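Local coordinates for protein beta subunit of a putative Aromatic-ring-hydroxylating dioxygenase (Novosphingobium aromaticivorans DSM 12444, PDB 3EBY) that probably serves as the small, NTF2-like beta subunit of an aromatic-ring-hydroxylating dioxygenase and assembles as a trimer, at residues 25-30 with 88-93; 33-38 with 68-73; 75-80 with 157-162; 109-114 with 128-133. All coordinates share one frame; numbering follows the deposited sequence. Where two conformers were deposited one is given.

Interaction 1: 25-30 with 88-93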
loop_
_atom_site.group_PDB
_atom_site.type_symbol
_atom_site.label_atom_id
_atom_site.label_comp_id
_atom_site.label_asym_id
_atom_site.label_seq_id
_atom_site.Cartn_x
_atom_site.Cartn_y
_atom_site.Cartn_z
ATOM N N LEU A 25 7.765 -1.996 9.381
ATOM C CA LEU A 25 7.392 -2.939 10.460
ATOM C C LEU A 25 8.214 -2.693 11.730
ATOM O O LEU A 25 7.684 -2.782 12.835
ATOM C CB LEU A 25 7.511 -4.397 10.008
ATOM C CG LEU A 25 6.244 -4.952 9.315
ATOM C CD1 LEU A 25 6.485 -6.378 8.841
ATOM C CD2 LEU A 25 5.024 -4.889 10.244
ATOM N N CYS A 26 9.492 -2.344 11.561
ATOM C CA CYS A 26 10.372 -1.987 12.685
ATOM C C CYS A 26 9.757 -0.848 13.520
ATOM O O CYS A 26 9.598 -0.980 14.746
ATOM C CB CYS A 26 11.769 -1.611 12.122
ATOM S SG CYS A 26 12.694 -0.539 13.113
ATOM N N LEU A 27 9.291 0.206 12.856
ATOM C CA LEU A 27 8.689 1.338 13.562
ATOM C C LEU A 27 7.311 0.995 14.152
ATOM O O LEU A 27 7.029 1.317 15.315
ATOM C CB LEU A 27 8.593 2.584 12.650
ATOM C CG LEU A 27 9.981 3.165 12.268
ATOM C CD1 LEU A 27 9.871 4.277 11.152
ATOM C CD2 LEU A 27 10.677 3.665 13.506
ATOM N N ASP A 28 6.492 0.288 13.376
ATOM C CA ASP A 28 5.130 -0.043 13.808
ATOM C C ASP A 28 5.125 -1.009 15.001
ATOM O O ASP A 28 4.261 -0.914 15.870
ATOM C CB ASP A 28 4.355 -0.650 12.679
ATOM C CG ASP A 28 4.135 0.321 11.518
ATOM O OD1 ASP A 28 4.342 1.554 11.698
ATOM O OD2 ASP A 28 3.768 -0.168 10.434
ATOM N N ASP A 29 6.109 -1.920 15.030
ATOM C CA ASP A 29 6.264 -2.904 16.104
ATOM C C ASP A 29 6.911 -2.268 17.362
ATOM O O ASP A 29 7.135 -2.968 18.365
ATOM C CB ASP A 29 7.165 -4.069 15.642
ATOM C CG ASP A 29 6.475 -5.049 14.714
ATOM O OD1 ASP A 29 5.232 -5.009 14.598
ATOM O OD2 ASP A 29 7.202 -5.940 14.179
ATOM N N ASP A 30 7.298 -0.995 17.256
ATOM C CA ASP A 30 8.022 -0.295 18.323
ATOM C C ASP A 30 9.384 -0.950 18.621
ATOM O O ASP A 30 9.847 -0.940 19.763
ATOM C CB ASP A 30 7.171 -0.240 19.596
ATOM C CG ASP A 30 7.733 0.714 20.635
ATOM O OD1 ASP A 30 8.080 1.848 20.273
ATOM O OD2 ASP A 30 7.727 0.342 21.813
ATOM N N ASN A 88 1.034 2.882 15.677
ATOM C CA ASN A 88 1.289 3.327 14.317
ATOM C C ASN A 88 1.261 2.189 13.341
ATOM O O ASN A 88 1.643 1.057 13.661
ATOM C CB ASN A 88 2.634 4.038 14.227
ATOM C CG ASN A 88 2.667 5.313 15.037
ATOM O OD1 ASN A 88 1.806 6.195 14.869
ATOM N ND2 ASN A 88 3.540 5.343 16.041
ATOM N N ARG A 89 0.909 2.528 12.099
ATOM C CA ARG A 89 0.837 1.581 11.026
ATOM C C ARG A 89 1.307 2.285 9.751
ATOM O O ARG A 89 0.693 3.262 9.332
ATOM C CB ARG A 89 -0.621 1.145 10.853
ATOM C CG ARG A 89 -0.849 0.126 9.811
ATOM C CD ARG A 89 -0.090 -1.098 10.131
ATOM N NE ARG A 89 -0.279 -1.509 11.522
ATOM C CZ ARG A 89 0.535 -2.348 12.145
ATOM N NH1 ARG A 89 1.588 -2.833 11.523
ATOM N NH2 ARG A 89 0.286 -2.719 13.376
ATOM N N HIS A 90 2.367 1.768 9.135
ATOM C CA HIS A 90 2.860 2.282 7.832
ATOM C C HIS A 90 2.344 1.400 6.691
ATOM O O HIS A 90 2.408 0.154 6.766
ATOM C CB HIS A 90 4.397 2.215 7.750
ATOM C CG HIS A 90 5.124 3.269 8.527
ATOM N ND1 HIS A 90 5.190 3.260 9.904
ATOM C CD2 HIS A 90 6.028 4.201 8.116
ATOM C CE1 HIS A 90 5.982 4.243 10.310
ATOM N NE2 HIS A 90 6.483 4.850 9.243
ATOM N N LEU A 91 1.870 2.041 5.629
ATOM C CA LEU A 91 1.793 1.406 4.344
ATOM C C LEU A 91 2.725 2.162 3.396
ATOM O O LEU A 91 2.619 3.380 3.234
ATOM C CB LEU A 91 0.362 1.338 3.787
ATOM C CG LEU A 91 -0.662 0.435 4.517
ATOM C CD1 LEU A 91 -2.016 0.623 3.835
ATOM C CD2 LEU A 91 -0.297 -1.044 4.457
ATOM N N ILE A 92 3.647 1.438 2.789
ATOM C CA ILE A 92 4.627 2.023 1.890
ATOM C C ILE A 92 4.456 1.464 0.483
ATOM O O ILE A 92 4.407 0.234 0.260
ATOM C CB ILE A 92 6.087 1.783 2.429
ATOM C CG1 ILE A 92 6.168 2.251 3.898
ATOM C CG2 ILE A 92 7.118 2.495 1.552
ATOM C CD1 ILE A 92 7.485 1.858 4.642
ATOM N N GLY A 93 4.368 2.365 -0.483
ATOM C CA GLY A 93 4.269 1.963 -1.867
ATOM C C GLY A 93 5.537 1.339 -2.412
ATOM O O GLY A 93 6.630 1.468 -1.826
HETATM O O HOH W 1 5.482 3.448 16.364
HETATM O O HOH W 2 4.391 -1.268 8.075
HETATM O O HOH W 3 3.317 1.499 16.820
HETATM O O HOH W 4 2.927 -3.747 13.810
#
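Leu25 lies in the last turns of helix 8-28, and its CD2 comes near the edge of the Arg89 guanidinium. Leu27 sets CB and CD1 obliquely against the far end of the His90 imidazole, with CD1 3.9 Å from NE2. Asp28 carries the contact. Its CG is anti to the carbonyl carbon (chi1 -65°), which sends the carboxylate across to strand 87-101. Asp28 OD1 receives the N-H of His90 ND1 at 2.6 Å, on its syn lone pair and close to the imidazole plane. The bond is nearly straight, at 164°. Asp28 OD2 takes the backbone N-H of His90 at 2.7 Å, from above the carboxylate plane. Water 2 adds a bond to OD2 and ties it to His90 O. The Arg89 guanidinium lays one face over Asp28 CB. Its NH1 is 3.6 Å from Asp28 OD2, a long salt bridge of charges alone, with no N-H aimed at the oxygen. Water 4 joins Asp29 OD1 to Arg89 NH1. The other imidazole nitrogen, His90 NE2, bonds to Ile163 O, so the ring is held at both nitrogens. Ser110 of the second subunit also bonds Arg89 NH1. ND1 donates to a carboxylate and NE2 meets a main-chain oxygen, so both probably carry protons. This is consistent with a positively charged imidazolium paired with Asp28, and the nearby arginine would tend to keep Asp28 ionised.

Interaction 2: 33-38 with 68-73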
loop_
_atom_site.group_PDB
_atom_site.type_symbol
_atom_site.label_atom_id
_atom_site.label_comp_id
_atom_site.label_asym_id
_atom_site.label_seq_id
_atom_site.Cartn_x
_atom_site.Cartn_y
_atom_site.Cartn_z
ATOM N N GLU A 33 14.980 0.482 18.552
ATOM C CA GLU A 33 16.431 0.251 18.592
ATOM C C GLU A 33 17.008 -0.233 17.242
ATOM O O GLU A 33 18.187 -0.037 16.971
ATOM C CB GLU A 33 16.784 -0.739 19.698
ATOM C CG GLU A 33 16.695 -0.171 21.092
ATOM C CD GLU A 33 15.280 -0.109 21.652
ATOM O OE1 GLU A 33 14.336 -0.677 21.031
ATOM O OE2 GLU A 33 15.115 0.520 22.731
ATOM N N GLN A 34 16.194 -0.897 16.426
ATOM C CA GLN A 34 16.645 -1.363 15.107
ATOM C C GLN A 34 16.751 -0.214 14.096
ATOM O O GLN A 34 17.513 -0.292 13.133
ATOM C CB GLN A 34 15.691 -2.447 14.537
ATOM C CG GLN A 34 16.122 -2.988 13.115
ATOM C CD GLN A 34 15.109 -3.995 12.470
ATOM O OE1 GLN A 34 13.968 -4.121 12.911
ATOM N NE2 GLN A 34 15.516 -4.617 11.379
ATOM N N TRP A 35 15.996 0.856 14.334
ATOM C CA TRP A 35 15.820 1.911 13.336
ATOM C C TRP A 35 17.149 2.603 12.936
ATOM O O TRP A 35 17.424 2.731 11.738
ATOM C CB TRP A 35 14.737 2.917 13.792
ATOM C CG TRP A 35 14.596 4.152 12.915
ATOM C CD1 TRP A 35 14.013 4.222 11.670
ATOM C CD2 TRP A 35 14.886 5.498 13.293
ATOM N NE1 TRP A 35 14.002 5.525 11.223
ATOM C CE2 TRP A 35 14.531 6.331 12.202
ATOM C CE3 TRP A 35 15.433 6.084 14.445
ATOM C CZ2 TRP A 35 14.716 7.717 12.223
ATOM C CZ3 TRP A 35 15.625 7.457 14.465
ATOM C CH2 TRP A 35 15.221 8.267 13.370
ATOM N N PRO A 36 17.986 3.001 13.924
ATOM C CA PRO A 36 19.255 3.647 13.551
ATOM C C PRO A 36 20.189 2.719 12.746
ATOM O O PRO A 36 20.919 3.191 11.904
ATOM C CB PRO A 36 19.867 4.042 14.910
ATOM C CG PRO A 36 18.699 4.107 15.854
ATOM C CD PRO A 36 17.769 3.041 15.388
ATOM N N THR A 37 20.076 1.399 12.963
ATOM C CA THR A 37 20.927 0.418 12.261
ATOM C C THR A 37 20.648 0.314 10.755
ATOM O O THR A 37 21.463 -0.246 9.996
ATOM C CB THR A 37 20.826 -1.015 12.885
ATOM O OG1 THR A 37 19.614 -1.661 12.488
ATOM C CG2 THR A 37 20.968 -0.970 14.430
ATOM N N LEU A 38 19.512 0.844 10.326
ATOM C CA LEU A 38 19.082 0.805 8.908
ATOM C C LEU A 38 19.758 1.906 8.078
ATOM O O LEU A 38 19.578 1.988 6.867
ATOM C CB LEU A 38 17.561 0.935 8.813
ATOM C CG LEU A 38 16.781 -0.058 9.688
ATOM C CD1 LEU A 38 15.258 0.103 9.520
ATOM C CD2 LEU A 38 17.215 -1.511 9.341
ATOM N N GLY A 68 24.455 9.154 15.442
ATOM C CA GLY A 68 24.396 9.543 16.844
ATOM C C GLY A 68 23.119 10.284 17.186
ATOM O O GLY A 68 22.508 10.031 18.238
HETATM N N MSE A 69 22.670 11.150 16.272
HETATM C CA MSE A 69 21.410 11.860 16.445
HETATM C C MSE A 69 20.181 10.927 16.337
HETATM O O MSE A 69 19.221 11.092 17.087
HETATM C CB MSE A 69 21.300 13.038 15.459
HETATM C CG MSE A 69 22.329 14.124 15.698
HETATM SE SE MSE A 69 21.957 15.786 14.759
HETATM C CE MSE A 69 20.334 16.263 15.533
ATOM N N LEU A 70 20.228 9.934 15.432
ATOM C CA LEU A 70 19.181 8.915 15.351
ATOM C C LEU A 70 19.056 8.197 16.708
ATOM O O LEU A 70 17.949 8.036 17.251
ATOM C CB LEU A 70 19.503 7.872 14.264
ATOM C CG LEU A 70 19.716 8.317 12.811
ATOM C CD1 LEU A 70 20.023 7.094 11.917
ATOM C CD2 LEU A 70 18.512 9.102 12.278
ATOM N N ALA A 71 20.201 7.752 17.225
ATOM C CA ALA A 71 20.249 7.004 18.478
ATOM C C ALA A 71 19.799 7.873 19.631
ATOM O O ALA A 71 19.077 7.404 20.507
ATOM C CB ALA A 71 21.648 6.458 18.729
ATOM N N ASP A 72 20.179 9.149 19.611
ATOM C CA ASP A 72 19.748 10.090 20.654
ATOM C C ASP A 72 18.226 10.151 20.728
ATOM O O ASP A 72 17.662 10.219 21.821
ATOM C CB ASP A 72 20.278 11.496 20.409
ATOM C CG ASP A 72 21.766 11.647 20.723
ATOM O OD1 ASP A 72 22.340 10.792 21.425
ATOM O OD2 ASP A 72 22.335 12.675 20.276
ATOM N N ARG A 73 17.570 10.154 19.573
ATOM C CA ARG A 73 16.102 10.161 19.536
ATOM C C ARG A 73 15.495 8.888 20.159
ATOM O O ARG A 73 14.537 8.962 20.923
ATOM C CB ARG A 73 15.598 10.358 18.089
ATOM C CG ARG A 73 14.082 10.369 17.968
ATOM C CD ARG A 73 13.651 10.918 16.593
ATOM N NE ARG A 73 13.834 12.368 16.486
ATOM C CZ ARG A 73 13.048 13.270 17.089
ATOM N NH1 ARG A 73 11.944 12.889 17.727
ATOM N NH2 ARG A 73 13.311 14.560 16.977
#
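Apolar packing makes this contact, and no hydrogen bond crosses between 33-38 and 68-73. Leu70 carries the contact from the helix side. Its CG is anti to the carbonyl carbon (chi1 -58°), and its two methyls part between two neighbours. CD2 touches the far corner of the Trp35 benzo ring, 3.6 Å from CH2, coming in obliquely to the ring. CD1 turns the other way and lies 3.9 Å from Pro36 CA. The indole and the leucine chain cross at about a right angle, and Trp35 CZ3 is 3.9 Å from Leu70 CB. Trp35 reaches the helix because its CG is anti to the backbone N (chi1 173°). Pro36 and Leu70 lie alongside each other, running opposite ways, CB to CB at 3.9 Å. Pro36 CG also nears the backbone N of Ala71. The aliphatic part of Arg73 borders the same indole corner, with CD 4.5 Å from Trp35 CH2.

The linker after helix 8-28 is thus packed on helix 67-79 of an NTF2-like fold, where helices lie against a curved sheet. Tyr45, on strand 43-49, touches Leu70 and meets Trp35 edge-to-face.

The polar bond of the indole lies outside the pair. Trp35 NE1 is hydrogen-bonded to Tyr23 OH on helix 8-28, so the indole is fixed at its polar edge while its benzo end meets Leu70.

Interaction 3: 75-80 with 157-162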
loop_
_atom_site.group_PDB
_atom_site.type_symbol
_atom_site.label_atom_id
_atom_site.label_comp_id
_atom_site.label_asym_id
_atom_site.label_seq_id
_atom_site.Cartn_x
_atom_site.Cartn_y
_atom_site.Cartn_z
ATOM N N VAL A 75 16.855 6.786 22.341
ATOM C CA VAL A 75 17.144 6.880 23.791
ATOM C C VAL A 75 16.150 7.801 24.518
ATOM O O VAL A 75 15.613 7.447 25.572
ATOM C CB VAL A 75 18.578 7.361 24.049
ATOM C CG1 VAL A 75 18.756 7.789 25.523
ATOM C CG2 VAL A 75 19.591 6.265 23.659
ATOM N N ALA A 76 15.923 8.985 23.963
ATOM C CA ALA A 76 14.991 9.935 24.554
ATOM C C ALA A 76 13.542 9.383 24.577
ATOM O O ALA A 76 12.814 9.588 25.543
ATOM C CB ALA A 76 15.044 11.260 23.803
ATOM N N LEU A 77 13.125 8.723 23.498
ATOM C CA LEU A 77 11.785 8.143 23.416
ATOM C C LEU A 77 11.594 7.038 24.472
ATOM O O LEU A 77 10.530 6.929 25.091
ATOM C CB LEU A 77 11.529 7.587 22.002
ATOM C CG LEU A 77 11.378 8.642 20.892
ATOM C CD1 LEU A 77 11.085 8.004 19.543
ATOM C CD2 LEU A 77 10.319 9.628 21.221
ATOM N N ARG A 78 12.632 6.252 24.699
ATOM C CA ARG A 78 12.602 5.246 25.775
ATOM C C ARG A 78 12.598 5.891 27.166
ATOM O O ARG A 78 11.874 5.458 28.054
ATOM C CB ARG A 78 13.807 4.315 25.664
ATOM C CG ARG A 78 13.870 3.499 24.384
ATOM C CD ARG A 78 12.539 2.967 24.033
ATOM N NE ARG A 78 12.603 1.896 23.047
ATOM C CZ ARG A 78 11.530 1.395 22.455
ATOM N NH1 ARG A 78 10.344 1.931 22.688
ATOM N NH2 ARG A 78 11.644 0.385 21.601
ATOM N N LYS A 79 13.465 6.868 27.368
ATOM C CA LYS A 79 13.594 7.516 28.664
ATOM C C LYS A 79 12.298 8.229 29.062
ATOM O O LYS A 79 11.825 8.074 30.185
ATOM C CB LYS A 79 14.762 8.508 28.641
ATOM C CG LYS A 79 15.280 8.889 30.002
ATOM C CD LYS A 79 16.626 9.604 29.890
ATOM N N ALA A 80 11.725 9.007 28.144
ATOM C CA ALA A 80 10.534 9.788 28.458
ATOM C C ALA A 80 9.338 9.155 27.790
ATOM O O ALA A 80 8.673 9.790 26.984
ATOM C CB ALA A 80 10.707 11.252 27.996
ATOM N N THR A 157 5.458 17.316 17.640
ATOM C CA THR A 157 6.678 18.084 17.837
ATOM C C THR A 157 7.369 17.786 19.172
ATOM O O THR A 157 8.488 18.270 19.413
ATOM C CB THR A 157 6.433 19.602 17.721
ATOM O OG1 THR A 157 5.544 20.045 18.767
ATOM C CG2 THR A 157 5.842 19.946 16.342
ATOM N N LEU A 158 6.738 16.954 20.014
ATOM C CA LEU A 158 7.364 16.506 21.273
ATOM C C LEU A 158 7.434 14.984 21.279
ATOM O O LEU A 158 6.414 14.295 21.062
ATOM C CB LEU A 158 6.568 17.010 22.502
ATOM C CG LEU A 158 7.092 16.595 23.898
ATOM C CD1 LEU A 158 8.429 17.285 24.187
ATOM C CD2 LEU A 158 6.070 16.917 24.998
ATOM N N LEU A 159 8.641 14.457 21.482
ATOM C CA LEU A 159 8.851 12.987 21.575
ATOM C C LEU A 159 8.194 12.257 20.404
ATOM O O LEU A 159 7.511 11.230 20.586
ATOM C CB LEU A 159 8.341 12.456 22.932
ATOM C CG LEU A 159 9.105 12.977 24.161
ATOM C CD1 LEU A 159 8.386 12.614 25.460
ATOM C CD2 LEU A 159 10.566 12.518 24.182
ATOM N N ALA A 160 8.466 12.756 19.195
ATOM C CA ALA A 160 7.887 12.233 17.979
ATOM C C ALA A 160 8.560 10.910 17.545
ATOM O O ALA A 160 9.791 10.807 17.490
ATOM C CB ALA A 160 7.997 13.291 16.852
ATOM N N THR A 161 7.761 9.891 17.250
ATOM C CA THR A 161 8.322 8.665 16.695
ATOM C C THR A 161 8.671 8.917 15.209
ATOM O O THR A 161 7.995 9.697 14.526
ATOM C CB THR A 161 7.358 7.443 16.842
ATOM O OG1 THR A 161 6.059 7.784 16.344
ATOM C CG2 THR A 161 7.250 7.013 18.304
ATOM N N PRO A 162 9.771 8.325 14.729
ATOM C CA PRO A 162 10.180 8.529 13.338
ATOM C C PRO A 162 9.130 8.112 12.306
ATOM O O PRO A 162 8.278 7.234 12.588
ATOM C CB PRO A 162 11.451 7.673 13.214
ATOM C CG PRO A 162 11.947 7.530 14.633
ATOM C CD PRO A 162 10.720 7.450 15.450
#
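The last turn of helix 67-79 faces an irregular C-terminal segment, with Leu77 and Leu159 nearest at 6.0 Å between their CA atoms. Leu159 has positive phi and psi, a left-handed conformation that bends the chain beside the helix. Leu77 fills the centre. Its CG is anti to the carbonyl carbon (chi1 -70°), and the two methyls divide over the bend. CD2 presses on the Leu159 backbone, 3.3 Å from its O, and also meets Leu159 CB. CD1 points along the segment, 3.7 Å from Ala160 O, then meets Thr161 CA. Pro162 CD is 4.1 Å from Leu77 CD1. Leu159 returns the contact with its own branch tips. Its CD1 lies 3.7 Å from Ala80 CB, at the residue where the helix ends, and 3.2 Å from Ala80 O. Its CD2 approaches Ala76 O at 3.9 Å. An alanine in place of Leu77 would remove the branched end with both methyls and would probably loosen the hold on the bend from Leu159 to Pro162. Leu32 packs on Leu77, and Pro162 rests on Trp35. Arg73, one turn earlier on the helix, makes a weak hydrogen bond to Ala160 O. No hydrogen bond joins 75-80 to 157-162, so the C-terminal segment is held to the helix here by methyl groups set against carbonyl oxygens and carbons, a contact of shape more than of direction.

Interaction 4: 109-114 with 128-133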
loop_
_atom_site.group_PDB
_atom_site.type_symbol
_atom_site.label_atom_id
_atom_site.label_comp_id
_atom_site.label_asym_id
_atom_site.label_seq_id
_atom_site.Cartn_x
_atom_site.Cartn_y
_atom_site.Cartn_z
ATOM N N ALA A 109 9.431 6.543 -2.737
ATOM C CA ALA A 109 8.274 5.688 -2.462
ATOM C C ALA A 109 7.244 6.457 -1.647
ATOM O O ALA A 109 7.599 7.139 -0.672
ATOM C CB ALA A 109 8.720 4.422 -1.722
ATOM N N SER A 110 5.978 6.389 -2.064
ATOM C CA SER A 110 4.890 6.991 -1.320
ATOM C C SER A 110 4.649 6.210 -0.052
ATOM O O SER A 110 4.909 5.021 0.001
ATOM C CB SER A 110 3.588 7.031 -2.138
ATOM O OG SER A 110 3.737 7.945 -3.214
ATOM N N TYR A 111 4.173 6.902 0.970
ATOM C CA TYR A 111 3.811 6.277 2.252
ATOM C C TYR A 111 2.654 7.002 2.939
ATOM O O TYR A 111 2.421 8.200 2.731
ATOM C CB TYR A 111 5.025 6.232 3.209
ATOM C CG TYR A 111 5.383 7.604 3.790
ATOM C CD1 TYR A 111 4.654 8.156 4.843
ATOM C CD2 TYR A 111 6.389 8.380 3.218
ATOM C CE1 TYR A 111 4.947 9.437 5.323
ATOM C CE2 TYR A 111 6.643 9.704 3.671
ATOM C CZ TYR A 111 5.915 10.212 4.711
ATOM O OH TYR A 111 6.119 11.517 5.142
ATOM N N VAL A 112 1.952 6.255 3.780
ATOM C CA VAL A 112 1.005 6.837 4.713
ATOM C C VAL A 112 1.204 6.162 6.030
ATOM O O VAL A 112 1.293 4.931 6.096
ATOM C CB VAL A 112 -0.453 6.721 4.258
ATOM C CG1 VAL A 112 -1.377 7.303 5.338
ATOM C CG2 VAL A 112 -0.667 7.482 2.921
ATOM N N VAL A 113 1.295 6.971 7.083
ATOM C CA VAL A 113 1.341 6.482 8.442
ATOM C C VAL A 113 -0.032 6.738 9.059
ATOM O O VAL A 113 -0.541 7.872 9.032
ATOM C CB VAL A 113 2.417 7.209 9.334
ATOM C CG1 VAL A 113 2.375 6.622 10.749
ATOM C CG2 VAL A 113 3.792 7.104 8.718
ATOM N N PHE A 114 -0.642 5.670 9.495
ATOM C CA PHE A 114 -1.933 5.690 10.194
ATOM C C PHE A 114 -1.674 5.551 11.700
ATOM O O PHE A 114 -0.761 4.831 12.127
ATOM C CB PHE A 114 -2.811 4.526 9.715
ATOM C CG PHE A 114 -3.012 4.482 8.227
ATOM C CD1 PHE A 114 -2.077 3.866 7.401
ATOM C CD2 PHE A 114 -4.090 5.120 7.642
ATOM C CE1 PHE A 114 -2.235 3.861 6.030
ATOM C CE2 PHE A 114 -4.247 5.126 6.251
ATOM C CZ PHE A 114 -3.319 4.516 5.454
ATOM N N GLY A 128 2.995 11.179 2.754
ATOM C CA GLY A 128 4.124 11.821 2.052
ATOM C C GLY A 128 4.810 10.888 1.083
ATOM O O GLY A 128 4.234 9.876 0.690
ATOM N N LYS A 129 6.057 11.203 0.736
ATOM C CA LYS A 129 6.891 10.289 0.018
ATOM C C LYS A 129 8.313 10.331 0.563
ATOM O O LYS A 129 8.757 11.375 1.086
ATOM C CB LYS A 129 6.897 10.567 -1.478
ATOM C CG LYS A 129 7.591 11.829 -1.888
ATOM C CD LYS A 129 7.787 11.863 -3.397
ATOM C CE LYS A 129 8.327 13.196 -3.850
ATOM N NZ LYS A 129 8.679 13.178 -5.334
ATOM N N TYR A 130 8.921 9.158 0.624
ATOM C CA TYR A 130 10.369 9.051 0.898
ATOM C C TYR A 130 11.162 9.385 -0.362
ATOM O O TYR A 130 10.865 8.863 -1.441
ATOM C CB TYR A 130 10.741 7.629 1.360
ATOM C CG TYR A 130 10.023 7.124 2.590
ATOM C CD1 TYR A 130 10.090 7.819 3.806
ATOM C CD2 TYR A 130 9.299 5.930 2.558
ATOM C CE1 TYR A 130 9.529 7.288 4.987
ATOM C CE2 TYR A 130 8.666 5.414 3.715
ATOM C CZ TYR A 130 8.829 6.053 4.932
ATOM O OH TYR A 130 8.175 5.542 6.061
ATOM N N VAL A 131 12.172 10.224 -0.203
ATOM C CA VAL A 131 13.173 10.512 -1.254
ATOM C C VAL A 131 14.529 10.083 -0.699
ATOM O O VAL A 131 15.046 10.676 0.272
ATOM C CB VAL A 131 13.185 11.994 -1.629
ATOM C CG1 VAL A 131 14.264 12.285 -2.674
ATOM C CG2 VAL A 131 11.785 12.414 -2.156
ATOM N N ASP A 132 15.078 9.026 -1.285
ATOM C CA ASP A 132 16.168 8.286 -0.673
ATOM C C ASP A 132 17.434 8.201 -1.531
ATOM O O ASP A 132 17.375 8.177 -2.782
ATOM C CB ASP A 132 15.721 6.844 -0.379
ATOM C CG ASP A 132 14.528 6.766 0.535
ATOM O OD1 ASP A 132 14.476 7.530 1.527
ATOM O OD2 ASP A 132 13.656 5.885 0.288
ATOM N N ARG A 133 18.560 8.089 -0.832
ATOM C CA ARG A 133 19.825 7.636 -1.407
ATOM C C ARG A 133 20.268 6.420 -0.608
ATOM O O ARG A 133 20.454 6.505 0.619
ATOM C CB ARG A 133 20.902 8.721 -1.317
ATOM C CG ARG A 133 20.534 9.990 -2.044
ATOM C CD ARG A 133 21.725 10.931 -2.219
ATOM N NE ARG A 133 22.104 11.613 -0.984
ATOM C CZ ARG A 133 23.331 11.624 -0.457
ATOM N NH1 ARG A 133 24.349 11.004 -1.066
ATOM N NH2 ARG A 133 23.556 12.306 0.666
#
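Tyr111 and Tyr130 stack face to face, with centroids 4.4 Å apart and planes at 29°. The side chains run crosswise from CB to ring end, and Tyr111 CD2 sits over the centre of the Tyr130 ring. The Tyr111 ring also lies over Gly128, whose CA is 4.0 Å from the ring centroid, a CH-pi contact. This follows from the crowded chi1 of Tyr111 (73°), with CG between the backbone N and the carbonyl carbon. Gly128 has no side chain, so the ring lies directly on its backbone. A serine in place of Tyr111 would lose the stack and the cover over Gly128, and would probably leave the Tyr130 ring less firmly placed.

Antiparallel pairing puts the two tyrosines diagonally across the strands on one face, so their rings can stack. Ala109 with Tyr130 and Tyr111 with Gly128 are hydrogen-bonded pairs. Tyr130 N reaches Ala109 O at 2.7 Å. Ser110 and Lys129 form the non-hydrogen-bonded pair between them, CA atoms 4.1 Å apart, with side chains on the other face. Further out, Tyr111 OH bonds to Asn126 and Tyr130 OH to Ile163 O. Lys129 NZ pairs with Glu108 and with Asp29 of the third subunit.

These strands form a hairpin inside the curved NTF2-like sheet. Strand 87-101 flanks 104-116, with His90 and Ile92 on Tyr130, and strand 142-150 flanks 122-135.

Overall arrangement
From the N terminus, helix 8-28 ends in 25-30, whose partner 88-93 lies far along the chain. Interaction 1 therefore closes a long loop and ties the helix end to strand 87-101, outermost in this chain's sheet. Interaction 2 falls within that loop and joins the linker 33-38 to helix 67-79. Interaction 3 starts on the same helix but ends near the C terminus, so it crosses interaction 1. Interaction 4 lies within its span and closes a hairpin of the sheet. Salt bridges from Arg78 to Asp30 and Glu33 bind interactions 1, 2 and 3. Interactions 1 and 4 meet where strands 87-101 and 104-116 pair, and both touch the third subunit.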